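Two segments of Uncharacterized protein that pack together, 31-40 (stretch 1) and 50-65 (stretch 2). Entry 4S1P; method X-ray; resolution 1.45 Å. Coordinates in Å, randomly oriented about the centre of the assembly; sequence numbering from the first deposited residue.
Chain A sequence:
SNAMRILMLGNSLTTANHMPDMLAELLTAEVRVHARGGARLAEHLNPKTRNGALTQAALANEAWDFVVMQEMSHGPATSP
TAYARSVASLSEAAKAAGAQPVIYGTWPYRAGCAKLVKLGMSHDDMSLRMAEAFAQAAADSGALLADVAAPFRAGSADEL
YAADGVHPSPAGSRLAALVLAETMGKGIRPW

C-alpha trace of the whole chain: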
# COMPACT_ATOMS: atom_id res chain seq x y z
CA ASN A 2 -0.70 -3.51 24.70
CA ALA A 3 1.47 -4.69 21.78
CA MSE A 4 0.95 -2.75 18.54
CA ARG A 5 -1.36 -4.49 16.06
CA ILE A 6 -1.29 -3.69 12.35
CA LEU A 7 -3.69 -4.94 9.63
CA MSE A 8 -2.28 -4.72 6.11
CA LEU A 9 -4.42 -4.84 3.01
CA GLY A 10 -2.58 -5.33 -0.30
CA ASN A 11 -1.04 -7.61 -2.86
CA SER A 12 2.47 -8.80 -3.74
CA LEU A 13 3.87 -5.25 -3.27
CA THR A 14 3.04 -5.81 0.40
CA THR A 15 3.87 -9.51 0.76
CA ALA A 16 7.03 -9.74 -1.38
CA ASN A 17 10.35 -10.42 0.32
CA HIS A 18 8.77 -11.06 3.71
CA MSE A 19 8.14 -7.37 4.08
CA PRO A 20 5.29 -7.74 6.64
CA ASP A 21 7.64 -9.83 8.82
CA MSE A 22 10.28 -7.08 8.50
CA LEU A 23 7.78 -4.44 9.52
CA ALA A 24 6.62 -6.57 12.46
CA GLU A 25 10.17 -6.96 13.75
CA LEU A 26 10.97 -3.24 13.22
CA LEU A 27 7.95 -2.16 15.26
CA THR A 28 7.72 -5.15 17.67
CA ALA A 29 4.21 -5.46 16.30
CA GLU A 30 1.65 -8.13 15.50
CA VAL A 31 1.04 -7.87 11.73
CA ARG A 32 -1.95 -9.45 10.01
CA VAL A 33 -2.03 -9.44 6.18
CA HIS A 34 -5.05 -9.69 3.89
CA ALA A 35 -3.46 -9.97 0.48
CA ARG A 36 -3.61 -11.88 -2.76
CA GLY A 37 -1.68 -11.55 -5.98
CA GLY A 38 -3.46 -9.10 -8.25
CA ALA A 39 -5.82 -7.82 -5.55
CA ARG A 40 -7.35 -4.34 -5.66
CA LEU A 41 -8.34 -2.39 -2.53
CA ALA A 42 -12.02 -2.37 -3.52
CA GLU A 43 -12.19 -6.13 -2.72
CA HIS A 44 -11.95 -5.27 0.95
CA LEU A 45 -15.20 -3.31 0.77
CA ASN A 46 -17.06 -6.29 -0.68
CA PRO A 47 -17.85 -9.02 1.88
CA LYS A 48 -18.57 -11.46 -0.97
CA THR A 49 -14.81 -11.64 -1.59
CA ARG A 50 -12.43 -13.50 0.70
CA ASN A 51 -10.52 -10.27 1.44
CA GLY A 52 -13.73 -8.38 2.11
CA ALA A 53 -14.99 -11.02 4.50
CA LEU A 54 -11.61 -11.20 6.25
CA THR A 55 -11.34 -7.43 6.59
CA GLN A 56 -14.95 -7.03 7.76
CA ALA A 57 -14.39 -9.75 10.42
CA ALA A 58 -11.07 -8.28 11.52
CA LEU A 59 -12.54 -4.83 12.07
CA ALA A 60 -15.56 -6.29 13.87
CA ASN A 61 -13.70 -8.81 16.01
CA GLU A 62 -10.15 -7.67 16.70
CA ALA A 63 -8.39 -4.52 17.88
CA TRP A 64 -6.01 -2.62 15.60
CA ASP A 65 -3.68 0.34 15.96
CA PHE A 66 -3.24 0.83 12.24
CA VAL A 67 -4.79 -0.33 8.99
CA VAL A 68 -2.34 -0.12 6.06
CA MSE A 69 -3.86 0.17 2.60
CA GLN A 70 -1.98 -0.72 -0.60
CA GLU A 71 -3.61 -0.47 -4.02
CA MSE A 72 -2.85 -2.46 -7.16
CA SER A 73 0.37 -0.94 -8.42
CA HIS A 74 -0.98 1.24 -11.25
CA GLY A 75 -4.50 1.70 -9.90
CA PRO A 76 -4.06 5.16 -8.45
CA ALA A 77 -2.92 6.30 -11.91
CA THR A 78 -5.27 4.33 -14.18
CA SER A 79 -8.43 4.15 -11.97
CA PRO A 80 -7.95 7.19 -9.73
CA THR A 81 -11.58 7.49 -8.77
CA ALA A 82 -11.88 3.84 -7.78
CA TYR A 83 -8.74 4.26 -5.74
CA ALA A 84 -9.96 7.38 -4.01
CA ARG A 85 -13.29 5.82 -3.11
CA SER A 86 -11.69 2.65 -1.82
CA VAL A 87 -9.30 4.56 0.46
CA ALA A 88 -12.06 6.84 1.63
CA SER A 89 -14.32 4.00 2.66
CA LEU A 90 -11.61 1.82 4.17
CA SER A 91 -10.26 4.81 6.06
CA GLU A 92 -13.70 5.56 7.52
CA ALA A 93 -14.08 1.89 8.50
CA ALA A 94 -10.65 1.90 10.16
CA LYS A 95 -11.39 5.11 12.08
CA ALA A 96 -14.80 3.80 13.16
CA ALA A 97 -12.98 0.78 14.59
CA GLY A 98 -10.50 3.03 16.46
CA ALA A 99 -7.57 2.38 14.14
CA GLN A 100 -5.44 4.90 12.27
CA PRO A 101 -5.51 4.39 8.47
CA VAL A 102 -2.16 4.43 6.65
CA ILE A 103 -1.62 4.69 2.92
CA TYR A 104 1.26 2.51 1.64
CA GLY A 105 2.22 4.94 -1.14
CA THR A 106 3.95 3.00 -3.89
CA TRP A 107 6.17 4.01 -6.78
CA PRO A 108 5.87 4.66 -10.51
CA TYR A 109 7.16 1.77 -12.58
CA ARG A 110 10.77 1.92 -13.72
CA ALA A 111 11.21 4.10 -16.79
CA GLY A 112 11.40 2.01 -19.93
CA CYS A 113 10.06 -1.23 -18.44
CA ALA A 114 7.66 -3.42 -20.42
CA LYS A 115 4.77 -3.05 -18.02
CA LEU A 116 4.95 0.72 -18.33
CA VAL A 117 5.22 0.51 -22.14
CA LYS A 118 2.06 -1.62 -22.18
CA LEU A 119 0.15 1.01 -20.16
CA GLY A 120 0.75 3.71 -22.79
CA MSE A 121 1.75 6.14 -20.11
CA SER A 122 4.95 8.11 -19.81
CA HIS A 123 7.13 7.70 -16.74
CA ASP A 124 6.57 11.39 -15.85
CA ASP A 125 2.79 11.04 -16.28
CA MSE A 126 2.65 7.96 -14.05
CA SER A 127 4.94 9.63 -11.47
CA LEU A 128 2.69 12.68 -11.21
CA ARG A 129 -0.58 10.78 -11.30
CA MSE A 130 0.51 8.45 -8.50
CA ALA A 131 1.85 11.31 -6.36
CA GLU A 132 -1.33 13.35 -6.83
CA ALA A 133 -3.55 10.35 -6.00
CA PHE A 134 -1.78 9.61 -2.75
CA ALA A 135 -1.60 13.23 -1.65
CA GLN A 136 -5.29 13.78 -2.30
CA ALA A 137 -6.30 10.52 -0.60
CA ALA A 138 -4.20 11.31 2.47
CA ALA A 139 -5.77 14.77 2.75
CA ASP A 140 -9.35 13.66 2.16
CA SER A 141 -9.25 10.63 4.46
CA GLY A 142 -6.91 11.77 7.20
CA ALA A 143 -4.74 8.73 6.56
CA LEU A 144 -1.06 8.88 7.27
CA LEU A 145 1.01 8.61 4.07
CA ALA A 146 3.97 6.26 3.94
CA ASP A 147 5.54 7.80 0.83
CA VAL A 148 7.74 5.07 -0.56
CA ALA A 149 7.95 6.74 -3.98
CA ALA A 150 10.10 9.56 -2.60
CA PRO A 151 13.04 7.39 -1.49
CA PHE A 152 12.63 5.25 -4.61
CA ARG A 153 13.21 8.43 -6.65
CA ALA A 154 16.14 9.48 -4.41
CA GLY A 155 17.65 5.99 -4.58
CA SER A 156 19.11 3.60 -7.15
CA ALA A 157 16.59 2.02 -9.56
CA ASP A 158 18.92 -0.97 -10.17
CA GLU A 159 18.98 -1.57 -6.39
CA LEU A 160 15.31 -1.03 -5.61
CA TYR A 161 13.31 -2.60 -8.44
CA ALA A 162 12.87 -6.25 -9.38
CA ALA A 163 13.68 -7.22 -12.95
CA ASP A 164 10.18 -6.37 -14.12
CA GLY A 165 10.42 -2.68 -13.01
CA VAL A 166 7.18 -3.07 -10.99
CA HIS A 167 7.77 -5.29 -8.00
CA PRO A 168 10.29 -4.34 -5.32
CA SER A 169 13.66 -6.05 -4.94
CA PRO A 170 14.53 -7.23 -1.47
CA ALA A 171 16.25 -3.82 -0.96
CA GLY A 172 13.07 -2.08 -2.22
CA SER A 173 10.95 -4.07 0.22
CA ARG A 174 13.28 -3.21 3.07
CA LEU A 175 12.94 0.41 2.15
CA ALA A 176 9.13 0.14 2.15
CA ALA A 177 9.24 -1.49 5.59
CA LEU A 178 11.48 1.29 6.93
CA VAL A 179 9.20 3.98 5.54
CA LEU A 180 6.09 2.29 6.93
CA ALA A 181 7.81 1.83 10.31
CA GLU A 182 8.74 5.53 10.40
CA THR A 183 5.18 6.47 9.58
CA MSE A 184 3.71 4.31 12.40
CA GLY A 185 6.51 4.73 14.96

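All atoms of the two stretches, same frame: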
# COMPACT_ATOMS: atom_id res chain seq x y z
N VAL A 31 1.45 -8.29 13.08
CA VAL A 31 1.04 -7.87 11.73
C VAL A 31 0.20 -8.97 11.10
O VAL A 31 0.61 -10.12 11.01
CB VAL A 31 2.26 -7.54 10.86
CG1 VAL A 31 1.84 -7.20 9.43
CG2 VAL A 31 3.02 -6.39 11.47
N ARG A 32 -1.02 -8.59 10.71
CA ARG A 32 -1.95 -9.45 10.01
C ARG A 32 -2.06 -8.93 8.58
O ARG A 32 -2.18 -7.72 8.38
CB ARG A 32 -3.33 -9.36 10.66
CG ARG A 32 -4.41 -10.22 10.02
CD ARG A 32 -4.26 -11.73 10.28
NE ARG A 32 -4.20 -11.98 11.71
CZ ARG A 32 -5.23 -11.83 12.56
NH1 ARG A 32 -6.46 -11.59 12.12
NH2 ARG A 32 -5.02 -11.95 13.86
N VAL A 33 -2.00 -9.83 7.60
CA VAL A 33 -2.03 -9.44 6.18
C VAL A 33 -3.21 -10.08 5.45
O VAL A 33 -3.41 -11.30 5.57
CB VAL A 33 -0.73 -9.89 5.49
CG1 VAL A 33 -0.73 -9.49 4.02
CG2 VAL A 33 0.46 -9.30 6.22
N HIS A 34 -4.00 -9.25 4.78
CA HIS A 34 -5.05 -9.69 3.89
C HIS A 34 -4.61 -9.30 2.50
O HIS A 34 -4.75 -8.12 2.10
CB HIS A 34 -6.37 -8.99 4.25
CG HIS A 34 -6.92 -9.38 5.58
ND1 HIS A 34 -7.99 -8.73 6.16
CD2 HIS A 34 -6.51 -10.30 6.48
CE1 HIS A 34 -8.24 -9.27 7.35
NE2 HIS A 34 -7.34 -10.21 7.58
N ALA A 35 -4.04 -10.26 1.77
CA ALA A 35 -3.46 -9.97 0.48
C ALA A 35 -3.68 -11.15 -0.45
O ALA A 35 -3.91 -12.28 -0.01
CB ALA A 35 -1.98 -9.71 0.61
N ARG A 36 -3.65 -10.85 -1.73
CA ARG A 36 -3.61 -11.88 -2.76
C ARG A 36 -2.94 -11.26 -3.96
O ARG A 36 -3.10 -10.08 -4.22
CB ARG A 36 -5.00 -12.32 -3.18
CG ARG A 36 -4.96 -13.58 -4.04
CD ARG A 36 -6.31 -13.87 -4.67
NE ARG A 36 -6.71 -12.86 -5.66
CZ ARG A 36 -7.53 -11.84 -5.41
NH1 ARG A 36 -8.05 -11.72 -4.23
NH2 ARG A 36 -7.82 -10.96 -6.38
N GLY A 37 -2.24 -12.07 -4.73
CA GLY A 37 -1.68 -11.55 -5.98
C GLY A 37 -2.78 -10.99 -6.86
O GLY A 37 -3.81 -11.62 -7.05
N GLY A 38 -2.55 -9.78 -7.34
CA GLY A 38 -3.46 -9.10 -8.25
C GLY A 38 -4.61 -8.39 -7.57
O GLY A 38 -5.41 -7.75 -8.24
N ALA A 39 -4.68 -8.43 -6.24
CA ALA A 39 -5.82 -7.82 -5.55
C ALA A 39 -5.85 -6.30 -5.66
O ALA A 39 -4.81 -5.63 -5.68
CB ALA A 39 -5.82 -8.21 -4.08
N ARG A 40 -7.07 -5.77 -5.71
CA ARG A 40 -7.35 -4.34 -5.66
C ARG A 40 -8.01 -4.01 -4.33
O ARG A 40 -8.70 -4.86 -3.73
CB ARG A 40 -8.30 -3.90 -6.79
CG ARG A 40 -7.72 -4.04 -8.20
CD ARG A 40 -8.73 -3.82 -9.30
NE ARG A 40 -8.15 -4.22 -10.58
CZ ARG A 40 -7.96 -3.43 -11.63
NH1 ARG A 40 -8.27 -2.13 -11.60
NH2 ARG A 40 -7.42 -3.93 -12.74
N ARG A 50 -13.15 -12.98 -0.46
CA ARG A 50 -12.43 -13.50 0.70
C ARG A 50 -11.78 -12.33 1.48
O ARG A 50 -11.93 -12.24 2.71
CB ARG A 50 -11.40 -14.57 0.35
CG ARG A 50 -10.65 -14.99 1.58
CD ARG A 50 -9.77 -16.21 1.36
NE ARG A 50 -9.07 -16.54 2.60
CZ ARG A 50 -9.64 -17.17 3.62
NH1 ARG A 50 -10.88 -17.55 3.55
NH2 ARG A 50 -8.97 -17.40 4.74
N ASN A 51 -11.13 -11.41 0.77
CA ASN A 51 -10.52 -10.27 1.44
C ASN A 51 -11.57 -9.42 2.14
O ASN A 51 -11.31 -8.93 3.26
CB ASN A 51 -9.77 -9.36 0.44
CG ASN A 51 -8.36 -9.81 0.19
OD1 ASN A 51 -7.74 -10.41 1.06
ND2 ASN A 51 -7.84 -9.57 -1.05
N GLY A 52 -12.70 -9.16 1.49
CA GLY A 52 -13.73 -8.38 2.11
C GLY A 52 -14.27 -9.02 3.37
O GLY A 52 -14.52 -8.34 4.35
N ALA A 53 -14.50 -10.33 3.33
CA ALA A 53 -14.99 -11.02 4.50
C ALA A 53 -13.94 -10.98 5.61
O ALA A 53 -14.28 -10.82 6.80
CB ALA A 53 -15.36 -12.47 4.19
N LEU A 54 -12.68 -11.25 5.27
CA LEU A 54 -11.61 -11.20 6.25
C LEU A 54 -11.50 -9.83 6.88
O LEU A 54 -11.37 -9.71 8.10
CB LEU A 54 -10.29 -11.58 5.62
CG LEU A 54 -10.11 -13.06 5.30
CD1 LEU A 54 -8.83 -13.22 4.48
CD2 LEU A 54 -10.08 -13.90 6.56
N THR A 55 -11.49 -8.79 6.07
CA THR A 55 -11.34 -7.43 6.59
C THR A 55 -12.55 -7.01 7.41
O THR A 55 -12.38 -6.45 8.50
CB THR A 55 -11.01 -6.47 5.45
OG1 THR A 55 -9.75 -6.86 4.90
CG2 THR A 55 -10.98 -5.04 5.90
N GLN A 56 -13.77 -7.31 6.95
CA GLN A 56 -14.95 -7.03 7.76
C GLN A 56 -14.84 -7.72 9.13
O GLN A 56 -15.08 -7.09 10.16
CB GLN A 56 -16.18 -7.54 7.02
CG GLN A 56 -17.51 -7.31 7.71
CD GLN A 56 -18.64 -8.00 6.96
OE1 GLN A 56 -18.62 -9.22 6.71
NE2 GLN A 56 -19.60 -7.24 6.55
N ALA A 57 -14.50 -9.01 9.14
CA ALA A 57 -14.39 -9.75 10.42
C ALA A 57 -13.30 -9.15 11.29
O ALA A 57 -13.49 -9.03 12.52
CB ALA A 57 -14.14 -11.21 10.19
N ALA A 58 -12.16 -8.73 10.68
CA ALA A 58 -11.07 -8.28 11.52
C ALA A 58 -11.46 -7.00 12.20
O ALA A 58 -11.10 -6.77 13.36
CB ALA A 58 -9.84 -8.06 10.68
N LEU A 59 -12.16 -6.11 11.48
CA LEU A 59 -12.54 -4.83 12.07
C LEU A 59 -13.66 -4.98 13.08
O LEU A 59 -13.77 -4.15 14.01
CB LEU A 59 -12.91 -3.83 11.00
CG LEU A 59 -11.79 -3.43 10.05
CD1 LEU A 59 -12.27 -2.48 8.96
CD2 LEU A 59 -10.63 -2.83 10.82
N ALA A 60 -14.50 -6.01 12.92
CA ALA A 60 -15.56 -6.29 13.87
C ALA A 60 -15.10 -7.03 15.12
O ALA A 60 -15.70 -6.86 16.19
CB ALA A 60 -16.68 -7.08 13.20
N ASN A 61 -14.04 -7.84 15.01
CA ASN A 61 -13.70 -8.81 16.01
C ASN A 61 -12.39 -8.60 16.76
O ASN A 61 -12.18 -9.15 17.83
CB ASN A 61 -13.67 -10.21 15.39
CG ASN A 61 -15.01 -10.65 14.84
OD1 ASN A 61 -16.02 -9.96 14.98
ND2 ASN A 61 -15.00 -11.77 14.15
N GLU A 62 -11.49 -7.85 16.15
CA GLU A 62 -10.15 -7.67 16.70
C GLU A 62 -9.84 -6.18 16.85
O GLU A 62 -10.54 -5.32 16.31
CB GLU A 62 -9.08 -8.39 15.85
CG GLU A 62 -9.37 -9.85 15.63
CD GLU A 62 -8.26 -10.54 14.91
OE1 GLU A 62 -7.12 -10.53 15.38
OE2 GLU A 62 -8.53 -11.06 13.83
N ALA A 63 -8.80 -5.89 17.61
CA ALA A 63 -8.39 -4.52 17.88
C ALA A 63 -7.14 -4.20 17.11
O ALA A 63 -6.18 -4.96 17.15
CB ALA A 63 -8.12 -4.38 19.35
N TRP A 64 -7.14 -3.05 16.45
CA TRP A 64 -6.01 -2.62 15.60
C TRP A 64 -5.56 -1.22 15.94
O TRP A 64 -6.40 -0.30 16.09
CB TRP A 64 -6.41 -2.71 14.11
CG TRP A 64 -6.96 -4.04 13.74
CD1 TRP A 64 -8.26 -4.38 13.66
CD2 TRP A 64 -6.22 -5.25 13.49
NE1 TRP A 64 -8.39 -5.72 13.37
CE2 TRP A 64 -7.14 -6.28 13.31
CE3 TRP A 64 -4.84 -5.57 13.46
CZ2 TRP A 64 -6.74 -7.60 13.05
CZ3 TRP A 64 -4.46 -6.85 13.22
CH2 TRP A 64 -5.40 -7.87 13.01
N ASP A 65 -4.24 -1.02 15.88
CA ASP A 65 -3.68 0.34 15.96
C ASP A 65 -3.67 1.05 14.63
O ASP A 65 -3.89 2.25 14.54
CB ASP A 65 -2.29 0.30 16.55
CG ASP A 65 -2.31 -0.20 17.99
OD1 ASP A 65 -2.67 0.60 18.87
OD2 ASP A 65 -2.09 -1.38 18.26
O HOH W 1 -6.72 -12.90 0.70

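The strongest link between the stretches is a salt bridge between Arg-32 and Glu-62. Arg-32 lies on the strand, and Glu-62 is the first residue after the helix to leave helical geometry. Two hydrogen bonds carry the bridge. Arg-32 NH1 donates to Glu-62 OE2 at 2.7 Å, nearly straight at 172°. Arg-32 NH2 donates to Glu-62 OE1 at 3.0 Å, with a more bent angle of 147°. Both carboxylate oxygens are therefore engaged, and the carboxylate meets the guanidinium at its edge, where the N-H groups point. Arg-32 reaches this position with chi1 t and then p at chi2 and chi3, a folded rather than extended chain. Glu-62 approaches with chi1 m and chi2 t.

The second polar link is buried. His-34 ND1 and Thr-55 OG1 form a hydrogen bond of 2.9 Å at 167°, and either atom could be the donor. Thr-55 OG1 also lies 3.1 Å from Asn-51 O, one turn earlier in the helix. A threonine hydroxyl suits this place because it is small and can both donate and accept.

A water provides a third connection. It donates to Ala-35 O at 3.0 Å and to Asn-51 OD1 at 2.7 Å, bridging the strand backbone to the helix side chain. The CA-to-CB bond of Asn-51 points sideways, but the amide comes nearer to stretch 1. Asn-51 ND2 is hydrogen-bonded elsewhere in the structure, so both ends of this buried amide have partners.

His-34 is the centre of the packing. It is buried, and stretch 2 covers 112 Å² of it, the largest area for any residue here. Its CA-to-CB bond points toward the helix, with chi1 m. Leu-54 CB sits over one face of the imidazole in a CH-pi contact, 3.7 Å from the ring centroid and 15° off the normal. Ala-58 CB lies at the ring edge, 3.9 Å from His-34 CE1. The flat ring thus offers a face to aliphatic carbon while its ND1 meets the hydroxyl. The short side chain of Ala-58 fits beside it.

Trp-64 extends the contact past the helix. Its CH2 is 3.5 Å from Arg-32 CB, and the same atom lies over one face of the guanidinium. The arginine thus combines a charged edge with a packed face. Trp-64 NE1 donates to Ala-58 O at 2.9 Å and 163°, tying the indole back to the helix.

At the other end, Ala-39 CB packs 3.9 Å from Asn-51 ND2. Ala-39 closes a type II turn that starts at Arg-36, with Ala-39 N donating to Arg-36 O at 3.0 Å. Gly-38 in this turn has positive phi, which favours glycine.

The strand and helix run roughly antiparallel, at 152°, with axes 8.6 Å apart at closest approach. Val-31 and Ala-35 point away from the helix, while Arg-32 and His-34 point toward it. In all, 439 Å² is buried.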